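Local coordinates for porin (Rhodobacter blasticus, PDB 3PRN), which assembles as a homotrimer in the bacterial outer membrane and forms channels through which small hydrophilic solutes of up to about 0.6 kDa diffuse passively, at residues Gly6-Leu12 with Val283-Phe289; Asn84-Asp90 with Ser112-Asn118; Ala220-Leu226 with Tyr240-Arg246. The protein carries 1 engineered substitution. All coordinates share one frame; numbering follows the deposited sequence. Where two conformers were deposited one is given.

Contact 1 of 3, residues Gly6-Leu12 with Val283-Phe289; sequences GYGRFGL and VGVRFDF. With C8E ((hydroxyethyloxy)tri(ethyloxy)octane), chain E.
The guanidinium of Arg286 lies flat on one face of the Tyr7 ring, the planes 25° apart and CZ of Arg286 3.8 Å from the Tyr7 centroid, a stacked cation-pi pair. At its edge the same guanidinium grips Asp288 side-on, NE to OD1 and, in a salt bridge of 2.8 Å, Arg286 NH2 to Asp288 OD2; this fixes the rotation of the plane laid against the tyrosine. Tyr7 OH bonds Arg30.

On the opposite side of the sheet, Phe287 and Phe289 turn their ring faces to backbone. Phe287, its CG between backbone N and carbonyl carbon (chi1 51°), leans across to Gly8, whose CA sits 4.2 Å from the Phe287 centroid; a side chain at Gly8 would clash there. Phe289 likewise covers Gly6 and Tyr7, with CE1 of Phe289 3.6 Å from Tyr7 N.

These antiparallel strands are the first and last of the barrel, and their pairing closes it. The chain ends in phenylalanine, as is usual in outer-membrane porins, and OXT of Phe289 accepts a hydrogen bond from Gly6 N at 3.1 Å.

Val285 CG2 lies over one face of Phe10, while O15 of the detergent C8E approaches the edge, 3.8 Å from Phe10 CE1. Farther along, Phe287 meets Phe47 of a neighbouring subunit.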
loop_
_atom_site.group_PDB
_atom_site.type_symbol
_atom_site.label_atom_id
_atom_site.label_comp_id
_atom_site.label_asym_id
_atom_site.label_seq_id
_atom_site.Cartn_x
_atom_site.Cartn_y
_atom_site.Cartn_z
ATOM N N GLY A 6 8.918 -7.830 -8.394
ATOM C CA GLY A 6 7.911 -8.767 -7.924
ATOM C C GLY A 6 7.609 -9.805 -8.962
ATOM O O GLY A 6 8.334 -9.945 -9.950
ATOM N N TYR A 7 6.458 -10.462 -8.784
ATOM C CA TYR A 7 6.022 -11.502 -9.703
ATOM C C TYR A 7 4.510 -11.678 -9.604
ATOM O O TYR A 7 3.869 -11.274 -8.631
ATOM C CB TYR A 7 6.706 -12.834 -9.432
ATOM C CG TYR A 7 6.382 -13.621 -8.191
ATOM C CD1 TYR A 7 5.174 -14.287 -8.052
ATOM C CD2 TYR A 7 7.318 -13.684 -7.159
ATOM C CE1 TYR A 7 4.898 -15.015 -6.887
ATOM C CE2 TYR A 7 7.079 -14.406 -5.993
ATOM C CZ TYR A 7 5.867 -15.066 -5.874
ATOM O OH TYR A 7 5.604 -15.801 -4.734
ATOM N N GLY A 8 3.939 -12.182 -10.709
ATOM C CA GLY A 8 2.545 -12.558 -10.695
ATOM C C GLY A 8 2.553 -14.080 -11.075
ATOM O O GLY A 8 3.496 -14.540 -11.739
ATOM N N ARG A 9 1.550 -14.784 -10.573
ATOM C CA ARG A 9 1.388 -16.190 -10.980
ATOM C C ARG A 9 -0.102 -16.492 -10.976
ATOM O O ARG A 9 -0.839 -15.985 -10.108
ATOM C CB ARG A 9 2.194 -17.166 -10.149
ATOM C CG ARG A 9 1.595 -17.471 -8.769
ATOM C CD ARG A 9 2.578 -18.306 -7.936
ATOM N NE ARG A 9 1.948 -18.670 -6.692
ATOM C CZ ARG A 9 2.622 -19.116 -5.610
ATOM N NH1 ARG A 9 3.919 -19.248 -5.612
ATOM N NH2 ARG A 9 1.861 -19.408 -4.557
ATOM N N PHE A 10 -0.510 -17.388 -11.884
ATOM C CA PHE A 10 -1.925 -17.826 -11.835
ATOM C C PHE A 10 -2.025 -19.206 -12.489
ATOM O O PHE A 10 -1.166 -19.521 -13.335
ATOM C CB PHE A 10 -2.832 -16.773 -12.500
ATOM C CG PHE A 10 -2.587 -16.526 -13.963
ATOM C CD1 PHE A 10 -3.097 -17.385 -14.913
ATOM C CD2 PHE A 10 -1.852 -15.437 -14.412
ATOM C CE1 PHE A 10 -2.871 -17.199 -16.272
ATOM C CE2 PHE A 10 -1.671 -15.232 -15.771
ATOM C CZ PHE A 10 -2.161 -16.096 -16.696
ATOM N N GLY A 11 -3.034 -19.999 -12.175
ATOM C CA GLY A 11 -3.138 -21.322 -12.787
ATOM C C GLY A 11 -4.286 -22.055 -12.050
ATOM O O GLY A 11 -5.118 -21.427 -11.381
ATOM N N LEU A 12 -4.272 -23.364 -12.190
ATOM C CA LEU A 12 -5.297 -24.223 -11.633
ATOM C C LEU A 12 -4.667 -25.035 -10.487
ATOM O O LEU A 12 -3.535 -25.502 -10.613
ATOM C CB LEU A 12 -5.802 -25.214 -12.710
ATOM C CG LEU A 12 -6.521 -24.544 -13.886
ATOM C CD1 LEU A 12 -6.682 -25.555 -15.027
ATOM C CD2 LEU A 12 -7.871 -23.999 -13.456
ATOM N N VAL A 283 -1.198 -26.612 -12.301
ATOM C CA VAL A 283 -0.574 -26.200 -13.550
ATOM C C VAL A 283 -0.784 -24.677 -13.639
ATOM O O VAL A 283 -1.908 -24.200 -13.482
ATOM C CB VAL A 283 -1.103 -26.938 -14.795
ATOM C CG1 VAL A 283 -2.556 -26.679 -15.098
ATOM C CG2 VAL A 283 -0.249 -26.561 -16.023
ATOM N N GLY A 284 0.281 -23.952 -13.899
ATOM C CA GLY A 284 0.185 -22.497 -13.988
ATOM C C GLY A 284 1.464 -21.848 -14.526
ATOM O O GLY A 284 2.423 -22.536 -14.903
ATOM N N VAL A 285 1.409 -20.520 -14.544
ATOM C CA VAL A 285 2.521 -19.666 -14.996
ATOM C C VAL A 285 2.920 -18.663 -13.937
ATOM O O VAL A 285 2.080 -18.145 -13.200
ATOM C CB VAL A 285 2.133 -18.743 -16.159
ATOM C CG1 VAL A 285 3.167 -18.722 -17.285
ATOM C CG2 VAL A 285 0.802 -19.092 -16.805
ATOM N N ARG A 286 4.193 -18.416 -13.900
ATOM C CA ARG A 286 4.750 -17.369 -13.059
ATOM C C ARG A 286 5.541 -16.442 -14.016
ATOM O O ARG A 286 6.315 -16.916 -14.874
ATOM C CB ARG A 286 5.671 -17.939 -11.995
ATOM C CG ARG A 286 6.356 -16.837 -11.189
ATOM C CD ARG A 286 7.482 -17.363 -10.312
ATOM N NE ARG A 286 8.445 -16.327 -9.928
ATOM C CZ ARG A 286 8.972 -16.228 -8.706
ATOM N NH1 ARG A 286 8.632 -17.093 -7.741
ATOM N NH2 ARG A 286 9.858 -15.292 -8.348
ATOM N N PHE A 287 5.428 -15.148 -13.836
ATOM C CA PHE A 287 6.175 -14.182 -14.599
ATOM C C PHE A 287 6.771 -13.145 -13.622
ATOM O O PHE A 287 6.098 -12.655 -12.732
ATOM C CB PHE A 287 5.349 -13.544 -15.694
ATOM C CG PHE A 287 4.016 -12.973 -15.254
ATOM C CD1 PHE A 287 2.916 -13.781 -15.067
ATOM C CD2 PHE A 287 3.918 -11.611 -15.003
ATOM C CE1 PHE A 287 1.660 -13.233 -14.728
ATOM C CE2 PHE A 287 2.689 -11.064 -14.637
ATOM C CZ PHE A 287 1.575 -11.871 -14.507
ATOM N N ASP A 288 8.057 -12.852 -13.786
ATOM C CA ASP A 288 8.804 -11.987 -12.920
ATOM C C ASP A 288 8.911 -10.603 -13.573
ATOM O O ASP A 288 9.028 -10.553 -14.805
ATOM C CB ASP A 288 10.223 -12.554 -12.692
ATOM C CG ASP A 288 10.112 -13.690 -11.684
ATOM O OD1 ASP A 288 9.742 -14.859 -12.077
ATOM O OD2 ASP A 288 10.339 -13.469 -10.437
ATOM N N PHE A 289 8.738 -9.544 -12.797
ATOM C CA PHE A 289 8.797 -8.206 -13.352
ATOM C C PHE A 289 9.526 -7.251 -12.425
ATOM O O PHE A 289 9.662 -6.072 -12.904
ATOM C CB PHE A 289 7.418 -7.665 -13.735
ATOM C CG PHE A 289 6.352 -7.844 -12.684
ATOM C CD1 PHE A 289 6.443 -7.203 -11.474
ATOM C CD2 PHE A 289 5.314 -8.726 -12.946
ATOM C CE1 PHE A 289 5.445 -7.423 -10.485
ATOM C CE2 PHE A 289 4.321 -8.936 -11.994
ATOM C CZ PHE A 289 4.420 -8.303 -10.739
ATOM O OXT PHE A 289 9.921 -7.620 -11.296
HETATM C C1 C8E E . -15.554 -20.890 -19.176
HETATM C C2 C8E E . -16.255 -21.165 -17.894
HETATM C C3 C8E E . -15.318 -20.976 -16.778
HETATM C C4 C8E E . -14.837 -22.340 -16.463
HETATM C C5 C8E E . -13.463 -22.029 -15.942
HETATM C C6 C8E E . -12.498 -22.965 -16.463
HETATM C C7 C8E E . -11.591 -22.125 -17.187
HETATM C C8 C8E E . -10.197 -22.606 -17.165
HETATM O O9 C8E E . -9.162 -21.626 -17.310
HETATM C C10 C8E E . -9.158 -20.814 -18.476
HETATM C C11 C8E E . -8.247 -19.649 -18.359
HETATM O O12 C8E E . -7.674 -19.264 -17.111
HETATM C C13 C8E E . -6.798 -20.015 -16.268
HETATM C C14 C8E E . -5.569 -20.923 -16.259
HETATM O O15 C8E E . -4.217 -20.714 -16.768
HETATM C C16 C8E E . -3.867 -21.912 -17.516
HETATM C C17 C8E E . -2.686 -22.671 -16.968
HETATM O O18 C8E E . -1.315 -22.808 -17.405
HETATM C C19 C8E E . -0.924 -22.327 -18.715
HETATM C C20 C8E E . -0.727 -23.211 -19.998
HETATM O O21 C8E E . -0.370 -24.601 -19.851
HETATM O O HOH W 1 10.853 -11.801 -8.472
HETATM O O HOH W 2 6.011 -18.988 -7.601
#

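Contact 2 of 3, residues Asn84-Asp90 with Ser112-Asn118; sequences NVDTAFD and SSFFAYN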
loop_
_atom_site.group_PDB
_atom_site.type_symbol
_atom_site.label_atom_id
_atom_site.label_comp_id
_atom_site.label_asym_id
_atom_site.label_seq_id
_atom_site.Cartn_x
_atom_site.Cartn_y
_atom_site.Cartn_z
ATOM N N ASN A 84 11.514 -7.607 10.699
ATOM C CA ASN A 84 10.918 -8.857 10.125
ATOM C C ASN A 84 12.002 -9.542 9.316
ATOM O O ASN A 84 12.129 -9.346 8.097
ATOM C CB ASN A 84 9.727 -8.406 9.243
ATOM C CG ASN A 84 8.932 -9.512 8.601
ATOM O OD1 ASN A 84 9.124 -10.723 8.863
ATOM N ND2 ASN A 84 7.997 -9.107 7.714
ATOM N N VAL A 85 12.884 -10.326 9.910
ATOM C CA VAL A 85 14.026 -10.947 9.328
ATOM C C VAL A 85 13.788 -12.317 8.685
ATOM O O VAL A 85 12.783 -12.963 9.009
ATOM C CB VAL A 85 15.172 -11.101 10.383
ATOM C CG1 VAL A 85 15.488 -9.717 11.042
ATOM C CG2 VAL A 85 14.827 -12.060 11.546
ATOM N N ASP A 86 14.691 -12.658 7.792
ATOM C CA ASP A 86 14.849 -14.001 7.281
ATOM C C ASP A 86 15.591 -14.811 8.355
ATOM O O ASP A 86 16.608 -14.364 8.901
ATOM C CB ASP A 86 15.686 -14.037 5.972
ATOM C CG ASP A 86 14.824 -13.499 4.840
ATOM O OD1 ASP A 86 13.785 -14.168 4.465
ATOM O OD2 ASP A 86 15.110 -12.371 4.298
ATOM N N THR A 87 15.074 -15.987 8.651
ATOM C CA THR A 87 15.649 -16.846 9.702
ATOM C C THR A 87 16.552 -17.940 9.124
ATOM O O THR A 87 16.532 -18.300 7.943
ATOM C CB THR A 87 14.536 -17.535 10.490
ATOM O OG1 THR A 87 13.742 -18.319 9.614
ATOM C CG2 THR A 87 13.610 -16.547 11.201
ATOM N N ALA A 88 17.421 -18.436 10.013
ATOM C CA ALA A 88 18.391 -19.431 9.545
ATOM C C ALA A 88 17.793 -20.693 8.964
ATOM O O ALA A 88 18.159 -21.122 7.849
ATOM C CB ALA A 88 19.355 -19.733 10.697
ATOM N N PHE A 89 16.784 -21.272 9.610
ATOM C CA PHE A 89 16.231 -22.540 9.109
ATOM C C PHE A 89 15.524 -22.336 7.768
ATOM O O PHE A 89 15.434 -23.261 6.947
ATOM C CB PHE A 89 15.250 -23.079 10.163
ATOM C CG PHE A 89 14.938 -24.552 10.050
ATOM C CD1 PHE A 89 15.855 -25.491 10.570
ATOM C CD2 PHE A 89 13.777 -25.001 9.462
ATOM C CE1 PHE A 89 15.570 -26.869 10.484
ATOM C CE2 PHE A 89 13.486 -26.372 9.343
ATOM C CZ PHE A 89 14.402 -27.291 9.865
ATOM N N ASP A 90 15.023 -21.117 7.548
ATOM C CA ASP A 90 14.312 -20.826 6.308
ATOM C C ASP A 90 15.284 -20.375 5.235
ATOM O O ASP A 90 14.894 -20.445 4.071
ATOM C CB ASP A 90 13.230 -19.761 6.569
ATOM C CG ASP A 90 12.243 -19.555 5.399
ATOM O OD1 ASP A 90 11.566 -20.483 4.982
ATOM O OD2 ASP A 90 12.129 -18.415 4.890
ATOM N N SER A 112 7.767 -29.198 10.239
ATOM C CA SER A 112 7.927 -28.615 11.588
ATOM C C SER A 112 7.436 -27.174 11.553
ATOM O O SER A 112 7.073 -26.658 10.473
ATOM C CB SER A 112 9.390 -28.685 12.027
ATOM O OG SER A 112 10.233 -28.207 10.996
ATOM N N SER A 113 7.312 -26.548 12.684
ATOM C CA SER A 113 6.886 -25.169 12.851
ATOM C C SER A 113 8.111 -24.345 13.223
ATOM O O SER A 113 8.861 -24.695 14.140
ATOM C CB SER A 113 5.991 -25.017 14.102
ATOM O OG SER A 113 4.689 -25.506 13.823
ATOM N N PHE A 114 8.316 -23.262 12.535
ATOM C CA PHE A 114 9.449 -22.387 12.840
ATOM C C PHE A 114 9.141 -20.990 12.285
ATOM O O PHE A 114 8.285 -20.882 11.396
ATOM C CB PHE A 114 10.727 -22.967 12.242
ATOM C CG PHE A 114 10.585 -23.302 10.767
ATOM C CD1 PHE A 114 10.888 -22.333 9.813
ATOM C CD2 PHE A 114 10.155 -24.574 10.374
ATOM C CE1 PHE A 114 10.757 -22.628 8.456
ATOM C CE2 PHE A 114 10.021 -24.869 9.014
ATOM C CZ PHE A 114 10.321 -23.896 8.054
ATOM N N PHE A 115 9.787 -19.966 12.836
ATOM C CA PHE A 115 9.569 -18.609 12.317
ATOM C C PHE A 115 10.256 -18.439 10.958
ATOM O O PHE A 115 11.289 -19.038 10.647
ATOM C CB PHE A 115 10.139 -17.576 13.293
ATOM C CG PHE A 115 9.346 -17.461 14.561
ATOM C CD1 PHE A 115 7.950 -17.471 14.495
ATOM C CD2 PHE A 115 9.990 -17.336 15.774
ATOM C CE1 PHE A 115 7.205 -17.369 15.652
ATOM C CE2 PHE A 115 9.233 -17.230 16.927
ATOM C CZ PHE A 115 7.870 -17.231 16.870
ATOM N N ALA A 116 9.656 -17.541 10.165
ATOM C CA ALA A 116 10.281 -17.233 8.848
ATOM C C ALA A 116 9.833 -15.814 8.497
ATOM O O ALA A 116 8.857 -15.320 9.101
ATOM C CB ALA A 116 9.794 -18.240 7.806
ATOM N N TYR A 117 10.420 -15.213 7.470
ATOM C CA TYR A 117 9.943 -13.884 7.062
ATOM C C TYR A 117 8.415 -13.842 6.894
ATOM O O TYR A 117 7.856 -14.688 6.199
ATOM C CB TYR A 117 10.579 -13.571 5.693
ATOM C CG TYR A 117 10.266 -12.194 5.147
ATOM C CD1 TYR A 117 10.805 -11.056 5.700
ATOM C CD2 TYR A 117 9.397 -12.070 4.067
ATOM C CE1 TYR A 117 10.511 -9.781 5.174
ATOM C CE2 TYR A 117 9.105 -10.805 3.520
ATOM C CZ TYR A 117 9.666 -9.684 4.071
ATOM O OH TYR A 117 9.362 -8.435 3.546
ATOM N N ASN A 118 7.757 -12.829 7.449
ATOM C CA ASN A 118 6.272 -12.795 7.355
ATOM C C ASN A 118 5.881 -11.955 6.150
ATOM O O ASN A 118 6.143 -10.720 6.154
ATOM C CB ASN A 118 5.684 -12.181 8.639
ATOM C CG ASN A 118 6.074 -13.051 9.848
ATOM O OD1 ASN A 118 5.820 -14.248 9.829
ATOM N ND2 ASN A 118 6.647 -12.439 10.866
HETATM O O HOH W 3 12.969 -16.217 6.272
#
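Asn84 holds CG trans to its own N (chi1 -178°), which extends the amide to Asn118, and Tyr117, with a similar first torsion, turns a face of its ring to that amide. Asn84 then grips the backbone of Asn118 at two points. OD1 of Asn84 takes Asn118 N on a lone pair at 2.9 Å in a nearly straight bond (178°), and Asn84 ND2 gives a proton in its own plane to Asn118 O, also at 2.9 Å. ND2 has a second acceptor in Ala68 O. The amide and the Tyr117 ring are nearly parallel, 9° apart, with Asn84 ND2 over the ring face. An alanine in place of Asn84 is likely to leave Asn118 N without this acceptor, Asn118 O with Asn67 ND2 but one donor fewer, and the Tyr117 ring, its face stripped of the amide, freer to shift.

Farther along, the hydroxyl of Thr87, the N-cap of a short helix, donates to Phe115 O at 2.8 Å. Water 3 ties the two segments together with four bonds: it donates to Asp86 OD1 and Asp90 OD2 and accepts from Thr87 N and Tyr117 N. Asp90 OD1 is hydrogen-bonded to Tyr96 OH. Phe89 sends its edge into the face of Phe114, CD2 over the centre, the centroids 4.8 Å apart, in a T-shaped pair.

Such inward folding of the long loop after the fifth strand, here pinned against itself, is the hallmark of the porin constriction loop, which narrows the channel at the pore eyelet.

Contact 3 of 3, residues Ala220-Leu226 with Tyr240-Arg246; sequences AGDQVTL and YVSDIDR
Gln223 CB stands 4.0 Å from Ile244 CG2, and from there the side chain runs out extended, crossing Ile244 at a slant. With CG trans to the backbone N (chi1 169°), CG keeps to the same methyl, 3.9 Å from Ile244 CG2, and CD still brushes it; CB and CG also lie against the carbonyl oxygen of Asp243. At the tip the amide turns polar: NE2 of Gln223 donates in its own plane to Ser242 OG at 3.2 Å, almost straight at 176°. NE2 also bonds Asp109 O, and OE1 is gripped by Asn215 ND2 and Gln111 N, so the amide is held flat from several directions and its rotation is well defined.

Ser242 OG is itself a meeting point, 2.9 Å from Thr225 OG1 and 3.2 Å from Val224 O. Thr225 OG1 has a further partner in Gly108 O, which extends this small polar network away from the sheet. Between the two strands, the hydrogen-bonded pairs Val224 with Asp243 and Leu226 with Val241 are those of a regular antiparallel hairpin.

The end of the hairpin frays into loop. Asp245 N still reaches Asp222 O at 3.0 Å, but Asp222 N meets Asp245 OD2 only weakly. The two carboxylates run side by side, OD2 of Asp222 4.3 Å from OD2 of Asp245, a closeness of like charge that may raise the proton affinity of one of them. Gly221, with positive phi, lies where a side chain would strike Asp245 CB, and Ala220 CB packs on Ile244 CD1.

Strand 206-214 flanks the hairpin next to Gln223 and Thr225, and strand 252-262 pairs beyond Ser242. Gly108, Asp109 and Gln111 of the inward-folded loop meet the face bearing Gln223 and Thr225, Phe107 N bonds Tyr240 OH, itself hydrogen-bonded to Gln272, and Val224, Leu226 and Val241 lie on the barrel surface.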
loop_
_atom_site.group_PDB
_atom_site.type_symbol
_atom_site.label_atom_id
_atom_site.label_comp_id
_atom_site.label_asym_id
_atom_site.label_seq_id
_atom_site.Cartn_x
_atom_site.Cartn_y
_atom_site.Cartn_z
ATOM N N ALA A 220 4.962 -35.472 13.057
ATOM C CA ALA A 220 5.519 -36.219 11.934
ATOM C C ALA A 220 6.738 -37.032 12.354
ATOM O O ALA A 220 7.024 -38.062 11.759
ATOM C CB ALA A 220 5.915 -35.198 10.826
ATOM N N GLY A 221 7.454 -36.585 13.386
ATOM C CA GLY A 221 8.682 -37.247 13.822
ATOM C C GLY A 221 9.774 -36.962 12.796
ATOM O O GLY A 221 9.673 -36.005 11.974
ATOM N N ASP A 222 10.836 -37.742 12.746
ATOM C CA ASP A 222 11.909 -37.580 11.803
ATOM C C ASP A 222 11.444 -37.833 10.376
ATOM O O ASP A 222 10.429 -38.498 10.118
ATOM C CB ASP A 222 13.112 -38.447 12.155
ATOM C CG ASP A 222 13.702 -38.053 13.513
ATOM O OD1 ASP A 222 13.195 -37.175 14.260
ATOM O OD2 ASP A 222 14.750 -38.659 13.858
ATOM N N GLN A 223 12.210 -37.269 9.443
ATOM C CA GLN A 223 11.759 -37.310 8.055
ATOM C C GLN A 223 12.921 -37.374 7.110
ATOM O O GLN A 223 13.972 -36.760 7.268
ATOM C CB GLN A 223 10.964 -35.963 7.866
ATOM C CG GLN A 223 10.610 -35.654 6.412
ATOM C CD GLN A 223 9.771 -34.394 6.263
ATOM O OE1 GLN A 223 9.662 -33.556 7.153
ATOM N NE2 GLN A 223 9.145 -34.232 5.084
ATOM N N VAL A 224 12.706 -38.053 5.993
ATOM C CA VAL A 224 13.762 -38.101 4.982
ATOM C C VAL A 224 13.101 -37.831 3.643
ATOM O O VAL A 224 12.003 -38.323 3.375
ATOM C CB VAL A 224 14.306 -39.557 4.999
ATOM C CG1 VAL A 224 15.103 -39.858 3.748
ATOM C CG2 VAL A 224 15.146 -39.738 6.262
ATOM N N THR A 225 13.761 -37.013 2.834
ATOM C CA THR A 225 13.233 -36.676 1.511
ATOM C C THR A 225 14.381 -36.909 0.514
ATOM O O THR A 225 15.485 -36.410 0.743
ATOM C CB THR A 225 12.843 -35.156 1.459
ATOM O OG1 THR A 225 11.772 -35.009 2.398
ATOM C CG2 THR A 225 12.402 -34.750 0.078
ATOM N N LEU A 226 14.041 -37.659 -0.497
ATOM C CA LEU A 226 14.932 -37.957 -1.607
ATOM C C LEU A 226 14.325 -37.322 -2.853
ATOM O O LEU A 226 13.157 -37.530 -3.194
ATOM C CB LEU A 226 15.091 -39.485 -1.746
ATOM C CG LEU A 226 15.705 -39.909 -3.084
ATOM C CD1 LEU A 226 17.186 -39.569 -3.040
ATOM C CD2 LEU A 226 15.462 -41.412 -3.292
ATOM N N TYR A 240 10.257 -36.482 -6.226
ATOM C CA TYR A 240 10.689 -36.679 -4.861
ATOM C C TYR A 240 9.880 -37.810 -4.211
ATOM O O TYR A 240 8.775 -38.087 -4.686
ATOM C CB TYR A 240 10.562 -35.434 -3.936
ATOM C CG TYR A 240 9.136 -35.010 -3.654
ATOM C CD1 TYR A 240 8.477 -35.560 -2.536
ATOM C CD2 TYR A 240 8.467 -34.072 -4.417
ATOM C CE1 TYR A 240 7.177 -35.195 -2.223
ATOM C CE2 TYR A 240 7.144 -33.698 -4.087
ATOM C CZ TYR A 240 6.513 -34.253 -3.005
ATOM O OH TYR A 240 5.207 -33.951 -2.632
ATOM N N VAL A 241 10.427 -38.359 -3.134
ATOM C CA VAL A 241 9.722 -39.326 -2.339
ATOM C C VAL A 241 10.047 -38.866 -0.905
ATOM O O VAL A 241 11.190 -38.406 -0.733
ATOM C CB VAL A 241 10.256 -40.765 -2.518
ATOM C CG1 VAL A 241 9.411 -41.754 -1.741
ATOM C CG2 VAL A 241 10.319 -41.117 -3.998
ATOM N N SER A 242 9.108 -38.969 0.008
ATOM C CA SER A 242 9.427 -38.546 1.389
ATOM C C SER A 242 8.693 -39.499 2.348
ATOM O O SER A 242 7.565 -39.902 2.043
ATOM C CB SER A 242 9.014 -37.081 1.642
ATOM O OG SER A 242 9.411 -36.542 2.893
ATOM N N ASP A 243 9.304 -39.801 3.448
ATOM C CA ASP A 243 8.846 -40.597 4.537
ATOM C C ASP A 243 8.977 -39.882 5.890
ATOM O O ASP A 243 10.011 -39.267 6.218
ATOM C CB ASP A 243 9.631 -41.926 4.727
ATOM C CG ASP A 243 9.246 -42.868 3.597
ATOM O OD1 ASP A 243 8.036 -43.313 3.528
ATOM O OD2 ASP A 243 10.109 -43.179 2.701
ATOM N N ILE A 244 7.935 -40.013 6.697
ATOM C CA ILE A 244 7.975 -39.495 8.054
ATOM C C ILE A 244 7.828 -40.687 9.008
ATOM O O ILE A 244 7.357 -41.755 8.573
ATOM C CB ILE A 244 6.903 -38.424 8.305
ATOM C CG1 ILE A 244 5.482 -38.910 8.014
ATOM C CG2 ILE A 244 7.206 -37.201 7.381
ATOM C CD1 ILE A 244 4.382 -37.937 8.381
ATOM N N ASP A 245 8.189 -40.522 10.253
ATOM C CA ASP A 245 8.054 -41.513 11.290
ATOM C C ASP A 245 6.632 -41.665 11.827
ATOM O O ASP A 245 6.424 -42.669 12.549
ATOM C CB ASP A 245 8.904 -41.183 12.552
ATOM C CG ASP A 245 10.339 -41.610 12.373
ATOM O OD1 ASP A 245 10.684 -42.460 11.521
ATOM O OD2 ASP A 245 11.210 -41.041 13.093
ATOM N N ARG A 246 5.701 -40.757 11.632
ATOM C CA ARG A 246 4.367 -40.947 12.207
ATOM C C ARG A 246 3.799 -42.325 11.834
ATOM O O ARG A 246 3.740 -42.792 10.703
ATOM C CB ARG A 246 3.415 -39.861 11.829
ATOM C CG ARG A 246 2.097 -39.713 12.538
ATOM C CD ARG A 246 1.353 -38.502 11.928
ATOM N NE ARG A 246 0.761 -38.834 10.669
ATOM C CZ ARG A 246 0.573 -38.129 9.549
ATOM N NH1 ARG A 246 1.022 -36.870 9.469
ATOM N NH2 ARG A 246 -0.065 -38.740 8.515
#

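In the fold
The three contacts sample one barrel at its seam, its interior and its wall. Contacts 1 and 3 are both antiparallel strand pairs of the same sheet, their centres about 29 Å apart and about 17 and 18 Å, respectively, from the centre of the chain. Contact 2 lies within the barrel, about 8 Å from that centre, its own centre about 24 Å from that of contact 1 and about 21 Å from that of contact 3. Its nearest atoms come to about 6 Å of contact 3, and the loop carrying 112-118 docks on that wall through Asp109 and Gln111. Near contact 1, the side chain of Arg9 lies about 6 Å from the magnesium ion held by Ser28 and Asp57.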